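PDB 4G1P: Cys-Gly metallodipeptidase DUG1 from Saccharomyces cerevisiae, which hydrolyses the dipeptide Cys-Gly as a dinuclear metallopeptidase and serves as the catalytic component of the complex that degrades glutathione. Local coordinates for residues A[31-45]-A[99-111]. Numbering follows the deposited sequence.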
ATOM      1  N   ALA A  31      -1.993 -18.061 -12.670  1.00 20.63           N
ATOM      2  CA  ALA A  31      -3.402 -17.681 -12.779  1.00 17.80           C
ATOM      3  C   ALA A  31      -3.868 -16.808 -11.610  1.00 19.21           C
ATOM      4  O   ALA A  31      -4.719 -17.220 -10.818  1.00 17.31           O
ATOM      5  CB  ALA A  31      -4.258 -18.938 -12.841  1.00 17.91           C
ATOM      6  N   VAL A  32      -3.305 -15.616 -11.490  1.00 17.44           N
ATOM      7  CA  VAL A  32      -3.714 -14.700 -10.443  1.00 15.96           C
ATOM      8  C   VAL A  32      -4.942 -13.918 -10.908  1.00 20.51           C
ATOM      9  O   VAL A  32      -4.834 -12.953 -11.660  1.00 20.12           O
ATOM     10  CB  VAL A  32      -2.581 -13.741 -10.117  1.00 19.39           C
ATOM     11  CG1 VAL A  32      -2.988 -12.778  -8.993  1.00 20.77           C
ATOM     12  CG2 VAL A  32      -1.323 -14.524  -9.766  1.00 15.66           C
ATOM     13  N   SER A  33      -6.119 -14.352 -10.468  1.00 20.77           N
ATOM     14  CA  SER A  33      -7.377 -13.780 -10.943  1.00 19.85           C
ATOM     15  C   SER A  33      -7.594 -12.319 -10.513  1.00 21.28           C
ATOM     16  O   SER A  33      -8.405 -11.612 -11.095  1.00 19.88           O
ATOM     17  CB  SER A  33      -8.553 -14.627 -10.471  1.00 17.79           C
ATOM     18  OG  SER A  33      -8.633 -14.618  -9.055  1.00 21.91           O
ATOM     19  N   SER A  34      -6.882 -11.872  -9.493  1.00 18.06           N
ATOM     20  CA  SER A  34      -7.095 -10.534  -8.984  1.00 18.85           C
ATOM     21  C   SER A  34      -6.257  -9.541  -9.765  1.00 22.83           C
ATOM     22  O   SER A  34      -6.399  -8.344  -9.578  1.00 24.27           O
ATOM     23  CB  SER A  34      -6.694 -10.459  -7.518  1.00 21.72           C
ATOM     24  OG  SER A  34      -5.298 -10.702  -7.372  1.00 22.23           O
ATOM     25  N   ASP A  35      -5.381 -10.051 -10.627  1.00 22.98           N
ATOM     26  CA  ASP A  35      -4.434  -9.226 -11.367  1.00 22.71           C
ATOM     27  C   ASP A  35      -4.785  -9.159 -12.851  1.00 24.49           C
ATOM     28  O   ASP A  35      -4.592 -10.128 -13.587  1.00 26.10           O
ATOM     29  CB  ASP A  35      -3.014  -9.782 -11.198  1.00 23.19           C
ATOM     30  CG  ASP A  35      -1.937  -8.842 -11.743  1.00 28.76           C
ATOM     31  OD1 ASP A  35      -2.151  -8.198 -12.790  1.00 27.82           O
ATOM     32  OD2 ASP A  35      -0.864  -8.746 -11.118  1.00 32.89           O
ATOM     33  N   GLU A  36      -5.259  -8.002 -13.296  1.00 26.76           N
ATOM     34  CA  GLU A  36      -5.730  -7.857 -14.673  1.00 29.74           C
ATOM     35  C   GLU A  36      -4.654  -8.171 -15.705  1.00 27.02           C
ATOM     36  O   GLU A  36      -4.935  -8.792 -16.732  1.00 25.94           O
ATOM     37  CB  GLU A  36      -6.279  -6.456 -14.912  1.00 27.52           C
ATOM     38  CG  GLU A  36      -7.596  -6.182 -14.230  1.00 30.17           C
ATOM     39  CD  GLU A  36      -8.061  -4.762 -14.466  1.00 42.71           C
ATOM     40  OE1 GLU A  36      -7.442  -4.073 -15.321  1.00 39.75           O
ATOM     41  OE2 GLU A  36      -9.033  -4.338 -13.795  1.00 43.92           O
ATOM     42  N   SER A  37      -3.424  -7.753 -15.415  1.00 24.10           N
ATOM     43  CA  SER A  37      -2.293  -7.988 -16.305  1.00 24.32           C
ATOM     44  C   SER A  37      -1.972  -9.474 -16.467  1.00 26.60           C
ATOM     45  O   SER A  37      -1.260  -9.857 -17.389  1.00 27.16           O
ATOM     46  CB  SER A  37      -1.054  -7.261 -15.789  1.00 25.14           C
ATOM     47  OG  SER A  37      -0.392  -8.040 -14.801  1.00 34.69           O
ATOM     48  N   LEU A  38      -2.498 -10.311 -15.576  1.00 26.17           N
ATOM     49  CA  LEU A  38      -2.223 -11.741 -15.632  1.00 22.95           C
ATOM     50  C   LEU A  38      -3.444 -12.539 -16.052  1.00 23.29           C
ATOM     51  O   LEU A  38      -3.423 -13.773 -16.012  1.00 20.75           O
ATOM     52  CB  LEU A  38      -1.742 -12.241 -14.271  1.00 23.65           C
ATOM     53  CG  LEU A  38      -0.433 -11.664 -13.737  1.00 25.16           C
ATOM     54  CD1 LEU A  38      -0.143 -12.222 -12.363  1.00 21.39           C
ATOM     55  CD2 LEU A  38       0.712 -11.953 -14.689  1.00 17.91           C
ATOM     56  N   ARG A  39      -4.514 -11.843 -16.432  1.00 22.88           N
ATOM     57  CA  ARG A  39      -5.744 -12.525 -16.818  1.00 22.62           C
ATOM     58  C   ARG A  39      -5.455 -13.575 -17.890  1.00 21.19           C
ATOM     59  O   ARG A  39      -5.980 -14.686 -17.838  1.00 25.01           O
ATOM     60  CB  ARG A  39      -6.807 -11.524 -17.289  1.00 23.22           C
ATOM     61  CG  ARG A  39      -8.133 -12.137 -17.759  1.00 20.48           C
ATOM     62  CD  ARG A  39      -8.815 -12.992 -16.690  1.00 19.29           C
ATOM     63  NE  ARG A  39      -8.837 -12.324 -15.393  1.00 25.53           N
ATOM     64  CZ  ARG A  39      -9.901 -11.726 -14.864  1.00 23.53           C
ATOM     65  NH1 ARG A  39     -11.051 -11.720 -15.506  1.00 30.23           N
ATOM     66  NH2 ARG A  39      -9.814 -11.133 -13.683  1.00 22.49           N
ATOM     67  N   SER A  40      -4.583 -13.235 -18.834  1.00 23.13           N
ATOM     68  CA  SER A  40      -4.231 -14.154 -19.913  1.00 23.62           C
ATOM     69  C   SER A  40      -3.602 -15.432 -19.370  1.00 22.10           C
ATOM     70  O   SER A  40      -3.833 -16.517 -19.892  1.00 22.05           O
ATOM     71  CB  SER A  40      -3.298 -13.487 -20.924  1.00 21.53           C
ATOM     72  OG  SER A  40      -1.983 -13.432 -20.431  1.00 25.12           O
ATOM     73  N   LYS A  41      -2.814 -15.299 -18.310  1.00 24.15           N
ATOM     74  CA  LYS A  41      -2.268 -16.465 -17.623  1.00 23.98           C
ATOM     75  C   LYS A  41      -3.386 -17.344 -17.085  1.00 21.65           C
ATOM     76  O   LYS A  41      -3.335 -18.573 -17.200  1.00 20.08           O
ATOM     77  CB  LYS A  41      -1.346 -16.033 -16.486  1.00 22.33           C
ATOM     78  CG  LYS A  41      -0.121 -15.290 -16.971  1.00 22.92           C
ATOM     79  CD  LYS A  41       0.578 -16.080 -18.068  1.00 25.12           C
ATOM     80  CE  LYS A  41       1.860 -15.390 -18.532  1.00 24.28           C
ATOM     81  NZ  LYS A  41       2.449 -16.062 -19.736  1.00 22.59           N
ATOM     82  N   VAL A  42      -4.404 -16.706 -16.515  1.00 20.15           N
ATOM     83  CA  VAL A  42      -5.531 -17.455 -15.986  1.00 21.38           C
ATOM     84  C   VAL A  42      -6.172 -18.292 -17.079  1.00 21.09           C
ATOM     85  O   VAL A  42      -6.521 -19.448 -16.845  1.00 21.35           O
ATOM     86  CB  VAL A  42      -6.587 -16.563 -15.294  1.00 17.89           C
ATOM     87  CG1 VAL A  42      -7.618 -17.429 -14.612  1.00 13.12           C
ATOM     88  CG2 VAL A  42      -5.926 -15.684 -14.276  1.00 17.96           C
ATOM     89  N   PHE A  43      -6.296 -17.734 -18.278  1.00 20.83           N
ATOM     90  CA  PHE A  43      -6.867 -18.498 -19.385  1.00 20.01           C
ATOM     91  C   PHE A  43      -5.975 -19.673 -19.766  1.00 21.12           C
ATOM     92  O   PHE A  43      -6.480 -20.766 -20.060  1.00 22.21           O
ATOM     93  CB  PHE A  43      -7.115 -17.618 -20.605  1.00 23.54           C
ATOM     94  CG  PHE A  43      -8.030 -16.457 -20.340  1.00 25.35           C
ATOM     95  CD1 PHE A  43      -9.092 -16.582 -19.451  1.00 21.89           C
ATOM     96  CD2 PHE A  43      -7.822 -15.233 -20.974  1.00 22.35           C
ATOM     97  CE1 PHE A  43      -9.939 -15.511 -19.213  1.00 23.03           C
ATOM     98  CE2 PHE A  43      -8.659 -14.151 -20.738  1.00 21.36           C
ATOM     99  CZ  PHE A  43      -9.718 -14.285 -19.860  1.00 24.40           C
ATOM    100  N   ASP A  44      -4.658 -19.466 -19.745  1.00 18.48           N
ATOM    101  CA  ASP A  44      -3.728 -20.543 -20.096  1.00 21.22           C
ATOM    102  C   ASP A  44      -3.831 -21.678 -19.095  1.00 23.31           C
ATOM    103  O   ASP A  44      -3.713 -22.847 -19.457  1.00 22.05           O
ATOM    104  CB  ASP A  44      -2.282 -20.059 -20.126  1.00 22.46           C
ATOM    105  CG  ASP A  44      -2.029 -19.020 -21.195  1.00 24.30           C
ATOM    106  OD1 ASP A  44      -2.869 -18.877 -22.103  1.00 26.34           O
ATOM    107  OD2 ASP A  44      -0.980 -18.351 -21.125  1.00 26.37           O
ATOM    108  N   LYS A  45      -4.036 -21.310 -17.833  1.00 21.92           N
ATOM    109  CA  LYS A  45      -4.197 -22.270 -16.761  1.00 19.41           C
ATOM    110  C   LYS A  45      -5.435 -23.116 -17.032  1.00 19.00           C
ATOM    111  O   LYS A  45      -5.378 -24.340 -16.971  1.00 17.49           O
ATOM    112  CB  LYS A  45      -4.304 -21.531 -15.428  1.00 18.24           C
ATOM    113  CG  LYS A  45      -4.467 -22.396 -14.194  1.00 17.91           C
ATOM    114  CD  LYS A  45      -3.160 -22.983 -13.742  1.00 18.62           C
ATOM    115  CE  LYS A  45      -3.323 -23.829 -12.479  1.00 15.50           C
ATOM    116  NZ  LYS A  45      -3.292 -23.039 -11.230  1.00 10.89           N
ATOM    117  N   VAL A  99     -17.327 -32.950  -8.430  1.00 19.30           N
ATOM    118  CA  VAL A  99     -16.233 -32.350  -7.672  1.00 17.48           C
ATOM    119  C   VAL A  99     -15.962 -30.932  -8.137  1.00 16.97           C
ATOM    120  O   VAL A  99     -15.915 -30.651  -9.336  1.00 17.82           O
ATOM    121  CB  VAL A  99     -14.930 -33.191  -7.704  1.00 16.50           C
ATOM    122  CG1 VAL A  99     -15.150 -34.520  -7.011  1.00 19.21           C
ATOM    123  CG2 VAL A  99     -14.433 -33.396  -9.131  1.00 17.03           C
ATOM    124  N   TYR A 100     -15.793 -30.045  -7.164  1.00 18.43           N
ATOM    125  CA  TYR A 100     -15.505 -28.638  -7.412  1.00 16.04           C
ATOM    126  C   TYR A 100     -14.167 -28.247  -6.804  1.00 20.16           C
ATOM    127  O   TYR A 100     -13.795 -28.731  -5.722  1.00 19.18           O
ATOM    128  CB  TYR A 100     -16.595 -27.779  -6.791  1.00 15.89           C
ATOM    129  CG  TYR A 100     -16.193 -26.347  -6.521  1.00 18.88           C
ATOM    130  CD1 TYR A 100     -15.543 -25.989  -5.337  1.00 18.46           C
ATOM    131  CD2 TYR A 100     -16.491 -25.347  -7.433  1.00 18.03           C
ATOM    132  CE1 TYR A 100     -15.172 -24.693  -5.098  1.00 19.04           C
ATOM    133  CE2 TYR A 100     -16.140 -24.044  -7.191  1.00 19.07           C
ATOM    134  CZ  TYR A 100     -15.482 -23.722  -6.025  1.00 18.83           C
ATOM    135  OH  TYR A 100     -15.137 -22.422  -5.792  1.00 18.67           O
ATOM    136  N   GLY A 101     -13.468 -27.343  -7.491  1.00 19.21           N
ATOM    137  CA  GLY A 101     -12.233 -26.753  -7.005  1.00 15.42           C
ATOM    138  C   GLY A 101     -11.955 -25.474  -7.776  1.00 20.07           C
ATOM    139  O   GLY A 101     -12.783 -25.017  -8.572  1.00 21.97           O
ATOM    140  N   HIS A 102     -10.793 -24.879  -7.564  1.00 15.44           N
ATOM    141  CA  HIS A 102     -10.504 -23.647  -8.270  1.00 16.74           C
ATOM    142  C   HIS A 102      -9.063 -23.540  -8.706  1.00 17.84           C
ATOM    143  O   HIS A 102      -8.138 -23.907  -7.970  1.00 15.33           O
ATOM    144  CB  HIS A 102     -10.932 -22.421  -7.457  1.00 18.05           C
ATOM    145  CG  HIS A 102     -10.120 -22.171  -6.221  1.00 21.06           C
ATOM    146  ND1 HIS A 102      -8.967 -21.411  -6.227  1.00 16.45           N
ATOM    147  CD2 HIS A 102     -10.329 -22.528  -4.929  1.00 20.30           C
ATOM    148  CE1 HIS A 102      -8.487 -21.340  -4.996  1.00 17.69           C
ATOM    149  NE2 HIS A 102      -9.297 -22.006  -4.190  1.00 18.18           N
ATOM    150  N   TYR A 103      -8.880 -23.024  -9.914  1.00 16.42           N
ATOM    151  CA  TYR A 103      -7.561 -22.993 -10.515  1.00 14.66           C
ATOM    152  C   TYR A 103      -6.861 -21.637 -10.485  1.00 16.18           C
ATOM    153  O   TYR A 103      -5.704 -21.546 -10.891  1.00 19.05           O
ATOM    154  CB  TYR A 103      -7.613 -23.533 -11.930  1.00 12.88           C
ATOM    155  CG  TYR A 103      -8.489 -22.766 -12.886  1.00 18.14           C
ATOM    156  CD1 TYR A 103      -8.040 -21.591 -13.481  1.00 16.54           C
ATOM    157  CD2 TYR A 103      -9.758 -23.242 -13.241  1.00 17.72           C
ATOM    158  CE1 TYR A 103      -8.836 -20.887 -14.383  1.00 16.96           C
ATOM    159  CE2 TYR A 103     -10.552 -22.550 -14.144  1.00 18.75           C
ATOM    160  CZ  TYR A 103     -10.080 -21.368 -14.715  1.00 19.30           C
ATOM    161  OH  TYR A 103     -10.848 -20.670 -15.615  1.00 18.44           O
ATOM    162  N   ASP A 104      -7.548 -20.591 -10.031  1.00 15.15           N
ATOM    163  CA  ASP A 104      -6.906 -19.296  -9.843  1.00 15.12           C
ATOM    164  C   ASP A 104      -6.246 -19.333  -8.486  1.00 16.61           C
ATOM    165  O   ASP A 104      -6.509 -20.247  -7.706  1.00 15.17           O
ATOM    166  CB  ASP A 104      -7.895 -18.130  -9.932  1.00 15.23           C
ATOM    167  CG  ASP A 104      -8.993 -18.202  -8.876  1.00 20.43           C
ATOM    168  OD1 ASP A 104      -9.717 -19.221  -8.814  1.00 19.72           O
ATOM    169  OD2 ASP A 104      -9.141 -17.230  -8.104  1.00 22.18           O
ATOM    170  N   VAL A 105      -5.388 -18.346  -8.216  1.00 17.87           N
ATOM    171  CA  VAL A 105      -4.533 -18.333  -7.026  1.00 15.69           C
ATOM    172  C   VAL A 105      -4.274 -16.917  -6.529  1.00 15.59           C
ATOM    173  O   VAL A 105      -4.338 -15.963  -7.294  1.00 14.98           O
ATOM    174  CB  VAL A 105      -3.150 -18.977  -7.321  1.00 16.48           C
ATOM    175  CG1 VAL A 105      -3.282 -20.463  -7.637  1.00 13.16           C
ATOM    176  CG2 VAL A 105      -2.442 -18.252  -8.465  1.00 13.22           C
ATOM    177  N   GLN A 106      -3.963 -16.794  -5.244  1.00 17.71           N
ATOM    178  CA  GLN A 106      -3.556 -15.522  -4.649  1.00 18.20           C
ATOM    179  C   GLN A 106      -2.291 -14.956  -5.305  1.00 17.77           C
ATOM    180  O   GLN A 106      -1.470 -15.704  -5.808  1.00 17.72           O
ATOM    181  CB  GLN A 106      -3.319 -15.709  -3.151  1.00 17.57           C
ATOM    182  CG  GLN A 106      -4.585 -15.897  -2.338  1.00 18.24           C
ATOM    183  CD  GLN A 106      -5.358 -14.607  -2.175  1.00 22.90           C
ATOM    184  OE1 GLN A 106      -4.794 -13.589  -1.786  1.00 26.35           O
ATOM    185  NE2 GLN A 106      -6.655 -14.636  -2.487  1.00 21.91           N
ATOM    186  N   PRO A 107      -2.144 -13.622  -5.323  1.00 19.10           N
ATOM    187  CA  PRO A 107      -0.892 -13.054  -5.837  1.00 18.44           C
ATOM    188  C   PRO A 107       0.296 -13.501  -4.997  1.00 21.06           C
ATOM    189  O   PRO A 107       0.129 -13.879  -3.834  1.00 19.66           O
ATOM    190  CB  PRO A 107      -1.091 -11.537  -5.681  1.00 13.68           C
ATOM    191  CG  PRO A 107      -2.228 -11.382  -4.746  1.00 18.86           C
ATOM    192  CD  PRO A 107      -3.107 -12.573  -4.956  1.00 19.41           C
ATOM    193  N   ALA A 108       1.484 -13.443  -5.588  1.00 19.92           N
ATOM    194  CA  ALA A 108       2.702 -13.797  -4.892  1.00 18.68           C
ATOM    195  C   ALA A 108       3.921 -13.194  -5.573  1.00 22.40           C
ATOM    196  O   ALA A 108       4.007 -13.129  -6.803  1.00 22.61           O
ATOM    197  CB  ALA A 108       2.838 -15.303  -4.808  1.00 15.72           C
ATOM    198  N   GLN A 109       4.865 -12.758  -4.752  1.00 24.30           N
ATOM    199  CA  GLN A 109       6.145 -12.255  -5.227  1.00 27.55           C
ATOM    200  C   GLN A 109       7.219 -12.711  -4.276  1.00 23.91           C
ATOM    201  O   GLN A 109       6.992 -12.788  -3.065  1.00 20.07           O
ATOM    202  CB  GLN A 109       6.159 -10.736  -5.235  1.00 27.60           C
ATOM    203  CG  GLN A 109       5.489 -10.097  -6.415  1.00 33.66           C
ATOM    204  CD  GLN A 109       5.659  -8.598  -6.359  1.00 47.67           C
ATOM    205  OE1 GLN A 109       5.964  -8.047  -5.298  1.00 41.61           O
ATOM    206  NE2 GLN A 109       5.491  -7.932  -7.497  1.00 53.61           N
ATOM    207  N   LEU A 110       8.386 -12.997  -4.837  1.00 18.98           N
ATOM    208  CA  LEU A 110       9.546 -13.387  -4.064  1.00 19.53           C
ATOM    209  C   LEU A 110       9.806 -12.386  -2.941  1.00 25.17           C
ATOM    210  O   LEU A 110       9.958 -12.755  -1.772  1.00 24.21           O
ATOM    211  CB  LEU A 110      10.752 -13.457  -4.983  1.00 20.43           C
ATOM    212  CG  LEU A 110      12.100 -13.695  -4.318  1.00 27.42           C
ATOM    213  CD1 LEU A 110      12.166 -15.093  -3.706  1.00 22.38           C
ATOM    214  CD2 LEU A 110      13.207 -13.476  -5.343  1.00 24.19           C
ATOM    215  N   GLU A 111       9.804 -11.110  -3.294  1.00 21.10           N
ATOM    216  CA  GLU A 111      10.173 -10.068  -2.356  1.00 21.52           C
ATOM    217  C   GLU A 111       9.239  -9.981  -1.158  1.00 25.06           C
ATOM    218  O   GLU A 111       9.560  -9.305  -0.175  1.00 25.01           O
ATOM    219  CB  GLU A 111      10.265  -8.718  -3.064  1.00 24.55           C
ATOM    220  CG  GLU A 111      11.357  -8.639  -4.142  1.00 29.85           C
ATOM    221  CD  GLU A 111      11.048  -9.499  -5.381  1.00 41.63           C
ATOM    222  OE1 GLU A 111       9.851  -9.849  -5.586  1.00 31.27           O
ATOM    223  OE2 GLU A 111      12.008  -9.829  -6.133  1.00 39.78           O
TER
HETATM  224  O   HOH W   1      -5.657 -13.526  -7.289  1.00 15.69           O
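Ala31 and Val32 run beside Asp104 and Val105, joined by one backbone hydrogen bond, Val105 N to Ala31 O at 2.9 Å, and by a nearly straight CA-H...O contact from Val32 CA to Val105 O. The small side chain of Ala31 points toward the other segment, setting CB beside Tyr103 O. The branches of Val32 divide the apolar work: CG1, anti to the backbone N (chi1 -179°), reaches Pro107 CB at 4.0 Å, while CG2 meets Val105 CG2. The serine hydroxyl of Ser33 can bond two partners: OG donates to Asp104 OD2 at 2.8 Å, on the anti side and 29° out of the carboxylate plane, and also bonds Ser173 OG. Backbone amides of Glu171 and Glu172 hold the two oxygens of Asp104, probably part of the active site, and His102 ND1, on a probable zinc ligand, donates to Asp104 O, linking the loop to the metal site. A water joins Ser34 OG to Val105 O. Lys45 CG, anti to the backbone N, passes Tyr103 CD1 (3.7 Å); the chain then bends, turning NZ back to Tyr103 O at 2.9 Å. A methionine in its place would probably deprive Tyr103 O of this donor and Thr139 OG1 of its partner. Val42 CG1 packs on Tyr103 CE1. The contact ties the turn before helix 39-55, and the helix's first turns through Val42 and Lys45, to the loop after strand 96-102, while helix 135-154 hydrogen-bonds Lys45 through Thr139 and packs Leu142 on Tyr103.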